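Local coordinates for protein tyrocidine synthase 2 (Brevibacillus parabrevis, PDB 6TA8) that belongs to the large modular synthases and is represented here by a condensation domain, an alpha/beta fold built as two lobes around separate mixed sheets, at residues N56-L61 with H157-I162; K196-F201 with E313-R318; D279-A284 with K457-I462. One frame throughout, in Å; residues are numbered along the deposited sequence.

Contact 1 of 3, residues N56-L61 with H157-I162; sequences NQAVML and HLLVAI
Central strands of a mixed beta sheet meet here: Asn56-Leu61 runs antiparallel to His157-Ile162, with their directions 168° apart. Six backbone hydrogen bonds fix the register. They come in reciprocal pairs at Gln57 and Ile162, Val59 and Val160, and Leu61 and Leu158. The first pair is nearly straight, with Gln57 N 2.9 Å from Ile162 O. At the other end the two bonds differ: Leu61 N lies 2.7 Å from Leu158 O, whereas Leu158 N approaches Leu61 O from above the carbonyl plane, 43° out of it. Leu61 O also takes a CA-H...O contact from His157.

On one face, the non-hydrogen-bonded pairs bring Ala58 CB to 3.8 Å from Ala161 CB and place the Met60 thioether obliquely across Leu159. Met60 CG stands anti to the backbone N (chi1 180°), and two further bends fold the chain over, so that SD lies 3.8 Å from Leu159 CB. Leu159 CD1 in turn reaches within 3.6 Å of Val59 O. Helix 122-134 covers this face.

In the condensation-domain fold, strand 155-163 leads into the HHxxxDG signature, and Gln57 touches His164 of that sequence. The far side of strand 56-63 pairs with the short strand 401-402, an arrangement consistent with the latch crossing from the C-terminal lobe; His157 ND1 is hydrogen-bonded to Ser403 OG nearby. The opposite face carries Val59, Leu61, Leu158, Val160 and Ile162, where Leu61 CB comes 4.2 Å from Leu158 CB and helix 169-187 packs against Val59, Leu158 and Ile162.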
ATOM      1  N   ASN A  56       6.942  -7.725  -3.211  1.00 35.86           N
ATOM      2  CA  ASN A  56       6.093  -8.205  -2.131  1.00 37.30           C
ATOM      3  C   ASN A  56       5.888  -7.129  -1.069  1.00 34.99           C
ATOM      4  O   ASN A  56       6.414  -6.017  -1.153  1.00 39.26           O
ATOM      5  CB  ASN A  56       6.696  -9.459  -1.488  1.00 35.90           C
ATOM      6  CG  ASN A  56       7.398 -10.354  -2.489  1.00 41.82           C
ATOM      7  OD1 ASN A  56       6.967 -10.488  -3.634  1.00 48.77           O
ATOM      8  ND2 ASN A  56       8.488 -10.977  -2.058  1.00 42.77           N
ATOM      9  N   GLN A  57       5.089  -7.489  -0.068  1.00 27.52           N
ATOM     10  CA  GLN A  57       4.980  -6.778   1.196  1.00 35.30           C
ATOM     11  C   GLN A  57       5.180  -7.794   2.309  1.00 38.14           C
ATOM     12  O   GLN A  57       4.723  -8.936   2.201  1.00 40.32           O
ATOM     13  CB  GLN A  57       3.618  -6.081   1.346  1.00 43.43           C
ATOM     14  CG  GLN A  57       3.486  -4.786   0.559  1.00 40.29           C
ATOM     15  CD  GLN A  57       2.148  -4.106   0.777  1.00 50.69           C
ATOM     16  OE1 GLN A  57       1.183  -4.733   1.217  1.00 47.03           O
ATOM     17  NE2 GLN A  57       2.084  -2.815   0.469  1.00 44.33           N
ATOM     18  N   ALA A  58       5.871  -7.390   3.372  1.00 34.54           N
ATOM     19  CA  ALA A  58       6.219  -8.333   4.424  1.00 43.19           C
ATOM     20  C   ALA A  58       6.247  -7.631   5.772  1.00 42.49           C
ATOM     21  O   ALA A  58       6.477  -6.421   5.858  1.00 33.49           O
ATOM     22  CB  ALA A  58       7.573  -9.001   4.149  1.00 40.09           C
ATOM     23  N   VAL A  59       6.004  -8.411   6.827  1.00 38.49           N
ATOM     24  CA  VAL A  59       6.109  -7.947   8.202  1.00 39.93           C
ATOM     25  C   VAL A  59       6.916  -8.969   8.992  1.00 48.44           C
ATOM     26  O   VAL A  59       6.893 -10.169   8.700  1.00 46.39           O
ATOM     27  CB  VAL A  59       4.725  -7.718   8.857  1.00 44.89           C
ATOM     28  CG1 VAL A  59       3.919  -6.690   8.074  1.00 49.52           C
ATOM     29  CG2 VAL A  59       3.952  -9.027   8.978  1.00 39.46           C
ATOM     30  N   MET A  60       7.645  -8.483   9.992  1.00 52.27           N
ATOM     31  CA  MET A  60       8.455  -9.322  10.866  1.00 51.50           C
ATOM     32  C   MET A  60       7.896  -9.226  12.277  1.00 63.31           C
ATOM     33  O   MET A  60       7.910  -8.147  12.879  1.00 67.25           O
ATOM     34  CB  MET A  60       9.926  -8.897  10.830  1.00 49.55           C
ATOM     35  CG  MET A  60      10.845  -9.723  11.718  1.00 55.64           C
ATOM     36  SD  MET A  60      11.307 -11.309  10.994  1.00 51.82           S
ATOM     37  CE  MET A  60      12.394 -10.779   9.675  1.00 40.59           C
ATOM     38  N   LEU A  61       7.395 -10.343  12.793  1.00 61.26           N
ATOM     39  CA  LEU A  61       6.805 -10.396  14.122  1.00 55.83           C
ATOM     40  C   LEU A  61       7.802 -10.965  15.125  1.00 61.45           C
ATOM     41  O   LEU A  61       8.827 -11.548  14.766  1.00 66.55           O
ATOM     42  CB  LEU A  61       5.522 -11.230  14.106  1.00 59.31           C
ATOM     43  CG  LEU A  61       4.503 -10.852  13.029  1.00 59.02           C
ATOM     44  CD1 LEU A  61       3.299 -11.778  13.075  1.00 56.98           C
ATOM     45  CD2 LEU A  61       4.076  -9.400  13.182  1.00 59.90           C
ATOM     46  N   HIS A 157      11.620 -14.842  15.970  1.00 60.54           N
ATOM     47  CA  HIS A 157      11.196 -13.886  14.956  1.00 54.57           C
ATOM     48  C   HIS A 157      10.431 -14.622  13.864  1.00 55.41           C
ATOM     49  O   HIS A 157      10.865 -15.682  13.403  1.00 57.50           O
ATOM     50  CB  HIS A 157      12.397 -13.152  14.357  1.00 55.95           C
ATOM     51  CG  HIS A 157      13.206 -12.394  15.363  1.00 55.85           C
ATOM     52  ND1 HIS A 157      12.905 -11.103  15.739  1.00 59.57           N
ATOM     53  CD2 HIS A 157      14.308 -12.744  16.069  1.00 58.59           C
ATOM     54  CE1 HIS A 157      13.785 -10.691  16.634  1.00 59.91           C
ATOM     55  NE2 HIS A 157      14.647 -11.667  16.851  1.00 53.68           N
ATOM     56  N   LEU A 158       9.294 -14.061  13.455  1.00 59.03           N
ATOM     57  CA  LEU A 158       8.428 -14.673  12.453  1.00 53.51           C
ATOM     58  C   LEU A 158       8.278 -13.712  11.280  1.00 54.41           C
ATOM     59  O   LEU A 158       7.707 -12.626  11.431  1.00 55.89           O
ATOM     60  CB  LEU A 158       7.068 -15.030  13.047  1.00 52.83           C
ATOM     61  CG  LEU A 158       6.158 -15.877  12.153  1.00 54.01           C
ATOM     62  CD1 LEU A 158       6.760 -17.256  11.928  1.00 46.43           C
ATOM     63  CD2 LEU A 158       4.762 -15.984  12.746  1.00 55.00           C
ATOM     64  N   LEU A 159       8.785 -14.114  10.119  1.00 48.75           N
ATOM     65  CA  LEU A 159       8.682 -13.329   8.897  1.00 38.70           C
ATOM     66  C   LEU A 159       7.531 -13.857   8.053  1.00 47.39           C
ATOM     67  O   LEU A 159       7.401 -15.071   7.862  1.00 54.29           O
ATOM     68  CB  LEU A 159       9.988 -13.384   8.104  1.00 45.14           C
ATOM     69  CG  LEU A 159       9.976 -12.764   6.705  1.00 42.77           C
ATOM     70  CD1 LEU A 159       9.728 -11.265   6.780  1.00 42.48           C
ATOM     71  CD2 LEU A 159      11.278 -13.058   5.981  1.00 40.21           C
ATOM     72  N   VAL A 160       6.696 -12.948   7.555  1.00 43.40           N
ATOM     73  CA  VAL A 160       5.545 -13.291   6.722  1.00 43.71           C
ATOM     74  C   VAL A 160       5.624 -12.417   5.477  1.00 46.45           C
ATOM     75  O   VAL A 160       5.278 -11.231   5.519  1.00 48.78           O
ATOM     76  CB  VAL A 160       4.212 -13.093   7.452  1.00 43.31           C
ATOM     77  CG1 VAL A 160       3.052 -13.454   6.538  1.00 44.02           C
ATOM     78  CG2 VAL A 160       4.171 -13.924   8.728  1.00 46.66           C
ATOM     79  N   ALA A 161       6.074 -12.996   4.367  1.00 45.20           N
ATOM     80  CA  ALA A 161       6.221 -12.283   3.104  1.00 38.86           C
ATOM     81  C   ALA A 161       5.186 -12.790   2.110  1.00 34.40           C
ATOM     82  O   ALA A 161       5.078 -13.999   1.881  1.00 38.68           O
ATOM     83  CB  ALA A 161       7.630 -12.457   2.537  1.00 42.59           C
ATOM     84  N   ILE A 162       4.426 -11.865   1.529  1.00 41.98           N
ATOM     85  CA  ILE A 162       3.374 -12.187   0.573  1.00 37.96           C
ATOM     86  C   ILE A 162       3.523 -11.279  -0.638  1.00 39.82           C
ATOM     87  O   ILE A 162       3.763 -10.075  -0.495  1.00 39.39           O
ATOM     88  CB  ILE A 162       1.967 -12.031   1.191  1.00 32.44           C
ATOM     89  CG1 ILE A 162       1.874 -12.781   2.521  1.00 35.75           C
ATOM     90  CG2 ILE A 162       0.903 -12.530   0.231  1.00 32.72           C
ATOM     91  CD1 ILE A 162       0.542 -12.622   3.209  1.00 41.16           C
TER

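Contact 2 of 3, residues K196-F201 with E313-R318; sequences KKTDSF and EMNVTR
The Asp199 carboxylate lies between two parts of Met314-Asn315. The Met314 methyl CE sits over one face, 3.9 Å from Asp199 CG, and the backbone oxygen of Asn315 lies on the other side, offset toward CB and 3.4 Å from the same CG. Toward the rim, Asn315 N approaches OD2 on its anti side, 32° out of the carboxylate plane; this modelled bond is unusually short and therefore doubtful. The second flat group, the Asn315 amide, has the Thr198 methyl CG2 over one face, 3.6 Å from ND2. Its OD1 accepts from Thr317 OG1 at 3.0 Å, which ties the amide to its own loop.

In this condensation domain the loop before helix 201-212 thereby meets the loop between strands 297-304 and 325-332. Asp199 N donates to Asn315 O at 2.8 Å. Thr198 OG1 is held mainly by Thr319, and Arg318 N adds a weak bond. The Arg318 chain, bent at chi2 and chi3, carries its guanidinium on to a salt bridge with Asp178.

Chemically, the Asp199 N bond holds the loops together although OD2 lies 3.3 Å from Asn315 O, acceptor against acceptor; Ser26 on OD1 may ease that contact.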
ATOM      1  N   LYS A 196     -16.872 -14.841   9.949  1.00 58.31           N
ATOM      2  CA  LYS A 196     -17.531 -15.181   8.696  1.00 53.97           C
ATOM      3  C   LYS A 196     -16.856 -14.483   7.521  1.00 51.35           C
ATOM      4  O   LYS A 196     -16.352 -13.363   7.637  1.00 53.71           O
ATOM      5  CB  LYS A 196     -19.010 -14.797   8.753  1.00 48.61           C
ATOM      6  CG  LYS A 196     -19.827 -15.606   9.748  1.00 58.96           C
ATOM      7  CD  LYS A 196     -20.046 -17.030   9.260  1.00 59.10           C
ATOM      8  CE  LYS A 196     -20.900 -17.823  10.235  1.00 54.86           C
ATOM      9  NZ  LYS A 196     -20.232 -17.978  11.556  1.00 55.08           N
ATOM     10  N   LYS A 197     -16.848 -15.163   6.377  1.00 45.55           N
ATOM     11  CA  LYS A 197     -16.247 -14.600   5.178  1.00 49.47           C
ATOM     12  C   LYS A 197     -17.110 -13.475   4.622  1.00 51.64           C
ATOM     13  O   LYS A 197     -18.338 -13.576   4.572  1.00 48.07           O
ATOM     14  CB  LYS A 197     -16.065 -15.676   4.107  1.00 48.83           C
ATOM     15  CG  LYS A 197     -15.130 -16.811   4.481  1.00 47.29           C
ATOM     16  CD  LYS A 197     -14.830 -17.666   3.260  1.00 36.80           C
ATOM     17  CE  LYS A 197     -14.055 -18.918   3.626  1.00 54.79           C
ATOM     18  NZ  LYS A 197     -13.623 -19.658   2.407  1.00 49.19           N
ATOM     19  N   THR A 198     -16.457 -12.399   4.200  1.00 47.34           N
ATOM     20  CA  THR A 198     -17.125 -11.343   3.457  1.00 47.38           C
ATOM     21  C   THR A 198     -17.110 -11.716   1.973  1.00 47.85           C
ATOM     22  O   THR A 198     -16.909 -12.881   1.618  1.00 51.11           O
ATOM     23  CB  THR A 198     -16.460  -9.995   3.748  1.00 51.54           C
ATOM     24  OG1 THR A 198     -15.035 -10.143   3.711  1.00 39.85           O
ATOM     25  CG2 THR A 198     -16.878  -9.483   5.119  1.00 48.63           C
ATOM     26  N   ASP A 199     -17.319 -10.744   1.091  1.00 49.99           N
ATOM     27  CA  ASP A 199     -17.348 -11.033  -0.337  1.00 42.95           C
ATOM     28  C   ASP A 199     -15.964 -11.444  -0.820  1.00 46.85           C
ATOM     29  O   ASP A 199     -14.963 -10.800  -0.494  1.00 45.60           O
ATOM     30  CB  ASP A 199     -17.850  -9.820  -1.116  1.00 45.16           C
ATOM     31  CG  ASP A 199     -19.340  -9.592  -0.940  1.00 49.39           C
ATOM     32  OD1 ASP A 199     -20.076 -10.586  -0.765  1.00 53.99           O
ATOM     33  OD2 ASP A 199     -19.775  -8.422  -0.978  1.00 52.23           O
ATOM     34  N   SER A 200     -15.910 -12.525  -1.593  1.00 44.81           N
ATOM     35  CA  SER A 200     -14.645 -13.019  -2.109  1.00 42.41           C
ATOM     36  C   SER A 200     -14.051 -12.033  -3.111  1.00 48.77           C
ATOM     37  O   SER A 200     -14.746 -11.193  -3.689  1.00 47.70           O
ATOM     38  CB  SER A 200     -14.834 -14.384  -2.772  1.00 46.77           C
ATOM     39  OG  SER A 200     -15.574 -14.266  -3.975  1.00 45.18           O
ATOM     40  N   PHE A 201     -12.734 -12.144  -3.308  1.00 40.99           N
ATOM     41  CA  PHE A 201     -12.065 -11.327  -4.312  1.00 38.39           C
ATOM     42  C   PHE A 201     -12.526 -11.669  -5.721  1.00 38.45           C
ATOM     43  O   PHE A 201     -12.432 -10.821  -6.615  1.00 40.58           O
ATOM     44  CB  PHE A 201     -10.548 -11.489  -4.201  1.00 38.28           C
ATOM     45  CG  PHE A 201      -9.773 -10.511  -5.036  1.00 35.09           C
ATOM     46  CD1 PHE A 201      -9.568  -9.214  -4.595  1.00 33.87           C
ATOM     47  CD2 PHE A 201      -9.253 -10.886  -6.263  1.00 31.55           C
ATOM     48  CE1 PHE A 201      -8.857  -8.310  -5.362  1.00 30.09           C
ATOM     49  CE2 PHE A 201      -8.542  -9.987  -7.035  1.00 33.12           C
ATOM     50  CZ  PHE A 201      -8.344  -8.698  -6.582  1.00 35.63           C
ATOM     51  N   GLU A 313     -24.322  -3.792  -3.254  1.00 48.89           N
ATOM     52  CA  GLU A 313     -24.231  -3.960  -1.800  1.00 49.07           C
ATOM     53  C   GLU A 313     -23.057  -4.855  -1.407  1.00 47.01           C
ATOM     54  O   GLU A 313     -23.158  -5.675  -0.492  1.00 45.19           O
ATOM     55  CB  GLU A 313     -25.542  -4.503  -1.225  1.00 50.03           C
ATOM     56  CG  GLU A 313     -26.774  -3.712  -1.630  1.00 64.29           C
ATOM     57  CD  GLU A 313     -27.721  -4.518  -2.499  1.00 62.86           C
ATOM     58  OE1 GLU A 313     -27.735  -5.761  -2.373  1.00 54.20           O
ATOM     59  OE2 GLU A 313     -28.452  -3.908  -3.309  1.00 73.75           O
ATOM     60  N   MET A 314     -21.934  -4.696  -2.101  1.00 53.95           N
ATOM     61  CA  MET A 314     -20.759  -5.510  -1.820  1.00 47.08           C
ATOM     62  C   MET A 314     -20.190  -5.180  -0.444  1.00 44.10           C
ATOM     63  O   MET A 314     -20.312  -4.058   0.054  1.00 44.73           O
ATOM     64  CB  MET A 314     -19.692  -5.295  -2.893  1.00 37.81           C
ATOM     65  CG  MET A 314     -20.170  -5.574  -4.307  1.00 43.56           C
ATOM     66  SD  MET A 314     -20.620  -7.300  -4.568  1.00 53.67           S
ATOM     67  CE  MET A 314     -19.010  -8.086  -4.499  1.00 48.02           C
ATOM     68  N   ASN A 315     -19.560  -6.179   0.170  1.00 43.92           N
ATOM     69  CA  ASN A 315     -18.978  -6.038   1.503  1.00 42.01           C
ATOM     70  C   ASN A 315     -17.605  -6.697   1.495  1.00 47.10           C
ATOM     71  O   ASN A 315     -17.506  -7.926   1.420  1.00 45.92           O
ATOM     72  CB  ASN A 315     -19.881  -6.664   2.566  1.00 32.23           C
ATOM     73  CG  ASN A 315     -19.330  -6.507   3.968  1.00 42.28           C
ATOM     74  OD1 ASN A 315     -18.500  -5.636   4.227  1.00 53.47           O
ATOM     75  ND2 ASN A 315     -19.794  -7.349   4.883  1.00 47.19           N
ATOM     76  N   VAL A 316     -16.550  -5.888   1.577  1.00 49.10           N
ATOM     77  CA  VAL A 316     -15.185  -6.404   1.571  1.00 44.99           C
ATOM     78  C   VAL A 316     -14.458  -5.952   2.832  1.00 50.63           C
ATOM     79  O   VAL A 316     -13.279  -5.583   2.784  1.00 53.34           O
ATOM     80  CB  VAL A 316     -14.424  -5.960   0.309  1.00 42.35           C
ATOM     81  CG1 VAL A 316     -14.858  -6.788  -0.892  1.00 34.42           C
ATOM     82  CG2 VAL A 316     -14.645  -4.478   0.047  1.00 42.36           C
ATOM     83  N   THR A 317     -15.153  -5.986   3.972  1.00 52.49           N
ATOM     84  CA  THR A 317     -14.529  -5.574   5.226  1.00 54.31           C
ATOM     85  C   THR A 317     -13.482  -6.581   5.683  1.00 53.99           C
ATOM     86  O   THR A 317     -12.397  -6.195   6.134  1.00 56.37           O
ATOM     87  CB  THR A 317     -15.592  -5.378   6.308  1.00 53.46           C
ATOM     88  OG1 THR A 317     -16.514  -6.476   6.284  1.00 54.40           O
ATOM     89  CG2 THR A 317     -16.352  -4.078   6.079  1.00 59.14           C
ATOM     90  N   ARG A 318     -13.785  -7.876   5.578  1.00 56.32           N
ATOM     91  CA  ARG A 318     -12.863  -8.937   5.965  1.00 51.71           C
ATOM     92  C   ARG A 318     -12.202  -9.600   4.761  1.00 47.64           C
ATOM     93  O   ARG A 318     -11.663 -10.704   4.889  1.00 50.05           O
ATOM     94  CB  ARG A 318     -13.590  -9.986   6.806  1.00 53.44           C
ATOM     95  CG  ARG A 318     -14.353  -9.421   7.992  1.00 57.38           C
ATOM     96  CD  ARG A 318     -13.406  -8.882   9.048  1.00 60.51           C
ATOM     97  NE  ARG A 318     -12.615  -9.945   9.659  1.00 64.68           N
ATOM     98  CZ  ARG A 318     -11.688  -9.745  10.589  1.00 59.87           C
ATOM     99  NH1 ARG A 318     -11.433  -8.517  11.020  1.00 60.01           N
ATOM    100  NH2 ARG A 318     -11.015 -10.773  11.089  1.00 57.34           N
TER

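Contact 3 of 3, residues D279-A284 with K457-I462; sequences DLLLTA and KHLLGI
Ile462 holds CG1 anti to its carbonyl carbon (chi1 -73°) and continues it fully extended (chi2 178°), which carries CD1 to 4.0 Å from both Ala284 CB and Leu280 O. Its other branch, CG2, meets Leu280 CD2 at 4.0 Å, the two side chains crossing at a slant. Leu459 has a similar extended shape, and its CD2 fits between Ala284 CB and Leu281 CD2, 3.7 Å from each. Ala284 is central: the same methyl also lies 3.8 Å from His458 CB, so three side chains of 457-462 converge on it.

The two helical segments cross at 133°, with axes 9.3 Å apart at closest approach. The contact between them is apolar, and the polar groups find partners nearby: His458 ND1 bonds to Ser454 O, one turn earlier. Thr283 OG1 donates to Asp279 O at 2.7 Å, on the opposite face of that carbonyl plane from Thr283 N, so a single oxygen takes two donors.

Tyr455, also on helix 445-466, adds a hydrogen bond from its hydroxyl to Leu281 O. Helix 277-293 also touches helix 339-351 through Asp279 and Thr283, and strand 383-390 of the six-stranded sheet through Leu281 and Leu282.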
ATOM      1  N   ASP A 279      -6.213  15.531   4.387  1.00 59.26           N
ATOM      2  CA  ASP A 279      -6.297  16.952   4.062  1.00 54.35           C
ATOM      3  C   ASP A 279      -5.061  17.702   4.545  1.00 57.40           C
ATOM      4  O   ASP A 279      -4.467  18.488   3.797  1.00 54.00           O
ATOM      5  CB  ASP A 279      -7.563  17.556   4.671  1.00 62.40           C
ATOM      6  CG  ASP A 279      -8.829  17.055   4.005  1.00 68.84           C
ATOM      7  OD1 ASP A 279      -8.774  16.698   2.809  1.00 63.74           O
ATOM      8  OD2 ASP A 279      -9.882  17.018   4.678  1.00 70.38           O
ATOM      9  N   LEU A 280      -4.656  17.470   5.794  1.00 53.53           N
ATOM     10  CA  LEU A 280      -3.528  18.200   6.363  1.00 53.19           C
ATOM     11  C   LEU A 280      -2.196  17.714   5.803  1.00 57.89           C
ATOM     12  O   LEU A 280      -1.273  18.514   5.614  1.00 59.71           O
ATOM     13  CB  LEU A 280      -3.542  18.078   7.886  1.00 59.21           C
ATOM     14  CG  LEU A 280      -4.851  18.476   8.572  1.00 60.10           C
ATOM     15  CD1 LEU A 280      -4.755  18.273  10.076  1.00 68.78           C
ATOM     16  CD2 LEU A 280      -5.213  19.917   8.242  1.00 52.76           C
ATOM     17  N   LEU A 281      -2.077  16.413   5.533  1.00 56.99           N
ATOM     18  CA  LEU A 281      -0.817  15.879   5.024  1.00 51.37           C
ATOM     19  C   LEU A 281      -0.550  16.326   3.593  1.00 54.89           C
ATOM     20  O   LEU A 281       0.611  16.524   3.215  1.00 52.26           O
ATOM     21  CB  LEU A 281      -0.818  14.353   5.109  1.00 54.70           C
ATOM     22  CG  LEU A 281      -0.737  13.754   6.513  1.00 56.41           C
ATOM     23  CD1 LEU A 281      -0.630  12.239   6.443  1.00 55.56           C
ATOM     24  CD2 LEU A 281       0.434  14.343   7.283  1.00 55.85           C
ATOM     25  N   LEU A 282      -1.600  16.487   2.784  1.00 51.57           N
ATOM     26  CA  LEU A 282      -1.409  16.927   1.406  1.00 53.71           C
ATOM     27  C   LEU A 282      -1.231  18.436   1.307  1.00 57.92           C
ATOM     28  O   LEU A 282      -0.577  18.919   0.374  1.00 55.69           O
ATOM     29  CB  LEU A 282      -2.585  16.476   0.539  1.00 53.51           C
ATOM     30  CG  LEU A 282      -2.642  14.982   0.211  1.00 53.04           C
ATOM     31  CD1 LEU A 282      -3.788  14.683  -0.745  1.00 52.09           C
ATOM     32  CD2 LEU A 282      -1.317  14.507  -0.366  1.00 45.22           C
ATOM     33  N   THR A 283      -1.802  19.193   2.247  1.00 58.64           N
ATOM     34  CA  THR A 283      -1.606  20.639   2.254  1.00 59.28           C
ATOM     35  C   THR A 283      -0.156  20.990   2.561  1.00 52.42           C
ATOM     36  O   THR A 283       0.465  21.788   1.850  1.00 51.91           O
ATOM     37  CB  THR A 283      -2.546  21.291   3.269  1.00 59.05           C
ATOM     38  OG1 THR A 283      -3.902  20.960   2.949  1.00 58.19           O
ATOM     39  CG2 THR A 283      -2.382  22.804   3.252  1.00 54.87           C
ATOM     40  N   ALA A 284       0.402  20.397   3.620  1.00 54.79           N
ATOM     41  CA  ALA A 284       1.810  20.605   3.935  1.00 55.58           C
ATOM     42  C   ALA A 284       2.729  20.035   2.864  1.00 49.69           C
ATOM     43  O   ALA A 284       3.867  20.497   2.732  1.00 61.26           O
ATOM     44  CB  ALA A 284       2.144  19.984   5.291  1.00 46.15           C
ATOM     45  N   LYS A 457       8.506  21.605   8.555  1.00 56.60           N
ATOM     46  CA  LYS A 457       8.254  22.978   8.975  1.00 55.05           C
ATOM     47  C   LYS A 457       6.858  23.459   8.610  1.00 57.69           C
ATOM     48  O   LYS A 457       6.425  24.496   9.124  1.00 59.64           O
ATOM     49  CB  LYS A 457       9.302  23.917   8.372  1.00 57.36           C
ATOM     50  CG  LYS A 457       9.070  24.279   6.914  1.00 59.39           C
ATOM     51  CD  LYS A 457       9.589  25.677   6.612  1.00 58.46           C
ATOM     52  CE  LYS A 457       9.625  25.950   5.116  1.00 63.29           C
ATOM     53  NZ  LYS A 457      10.714  25.195   4.434  1.00 55.50           N
ATOM     54  N   HIS A 458       6.147  22.741   7.742  1.00 58.50           N
ATOM     55  CA  HIS A 458       4.755  23.047   7.438  1.00 54.66           C
ATOM     56  C   HIS A 458       3.775  22.185   8.217  1.00 54.23           C
ATOM     57  O   HIS A 458       2.666  22.641   8.511  1.00 63.34           O
ATOM     58  CB  HIS A 458       4.491  22.886   5.937  1.00 48.47           C
ATOM     59  CG  HIS A 458       5.106  23.963   5.099  1.00 49.49           C
ATOM     60  ND1 HIS A 458       6.281  23.784   4.401  1.00 61.14           N
ATOM     61  CD2 HIS A 458       4.712  25.234   4.851  1.00 50.39           C
ATOM     62  CE1 HIS A 458       6.582  24.897   3.757  1.00 60.21           C
ATOM     63  NE2 HIS A 458       5.646  25.793   4.012  1.00 53.56           N
ATOM     64  N   LEU A 459       4.155  20.950   8.558  1.00 56.42           N
ATOM     65  CA  LEU A 459       3.316  20.133   9.428  1.00 52.76           C
ATOM     66  C   LEU A 459       3.230  20.742  10.822  1.00 52.73           C
ATOM     67  O   LEU A 459       2.144  20.829  11.408  1.00 62.67           O
ATOM     68  CB  LEU A 459       3.861  18.706   9.497  1.00 49.38           C
ATOM     69  CG  LEU A 459       3.549  17.783   8.320  1.00 52.40           C
ATOM     70  CD1 LEU A 459       4.241  16.439   8.499  1.00 53.75           C
ATOM     71  CD2 LEU A 459       2.049  17.601   8.167  1.00 58.14           C
ATOM     72  N   LEU A 460       4.369  21.170  11.368  1.00 58.04           N
ATOM     73  CA  LEU A 460       4.366  21.831  12.668  1.00 61.55           C
ATOM     74  C   LEU A 460       3.649  23.172  12.611  1.00 60.93           C
ATOM     75  O   LEU A 460       3.037  23.589  13.601  1.00 64.08           O
ATOM     76  CB  LEU A 460       5.799  22.015  13.167  1.00 56.53           C
ATOM     77  CG  LEU A 460       6.644  20.745  13.272  1.00 52.40           C
ATOM     78  CD1 LEU A 460       8.093  21.090  13.578  1.00 55.24           C
ATOM     79  CD2 LEU A 460       6.074  19.811  14.326  1.00 54.51           C
ATOM     80  N   GLY A 461       3.712  23.861  11.470  1.00 61.94           N
ATOM     81  CA  GLY A 461       3.017  25.128  11.342  1.00 57.60           C
ATOM     82  C   GLY A 461       1.512  24.978  11.278  1.00 64.25           C
ATOM     83  O   GLY A 461       0.778  25.870  11.711  1.00 77.44           O
ATOM     84  N   ILE A 462       1.028  23.854  10.745  1.00 60.15           N
ATOM     85  CA  ILE A 462      -0.411  23.639  10.643  1.00 71.71           C
ATOM     86  C   ILE A 462      -0.998  23.254  11.995  1.00 74.18           C
ATOM     87  O   ILE A 462      -2.045  23.775  12.398  1.00 73.99           O
ATOM     88  CB  ILE A 462      -0.715  22.580   9.566  1.00 72.63           C
ATOM     89  CG1 ILE A 462      -0.493  23.161   8.169  1.00 65.67           C
ATOM     90  CG2 ILE A 462      -2.139  22.067   9.704  1.00 65.14           C
ATOM     91  CD1 ILE A 462      -0.735  22.171   7.052  1.00 59.15           C
TER

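Overall arrangement
The three contacts sample different parts of the condensation domain and none touches another. Contact 1 lies in the five-strand sheet of the N-terminal lobe, contact 3 among helices packed on the six-strand sheet of the other lobe; their centres are about 32 Å apart. Contact 2 ties the passage out of helix 169-187 to a loop of the six-strand sheet, probably near the junction of the lobes; its centre is about 24 Å from that of contact 1 and about 35 Å from that of contact 3. Helix 169-187 relates contacts 1 and 2, packing on Val59 and supplying Asp178 to Arg318. Along the chain contact 1 closes first, while the segments of contacts 2 and 3 alternate.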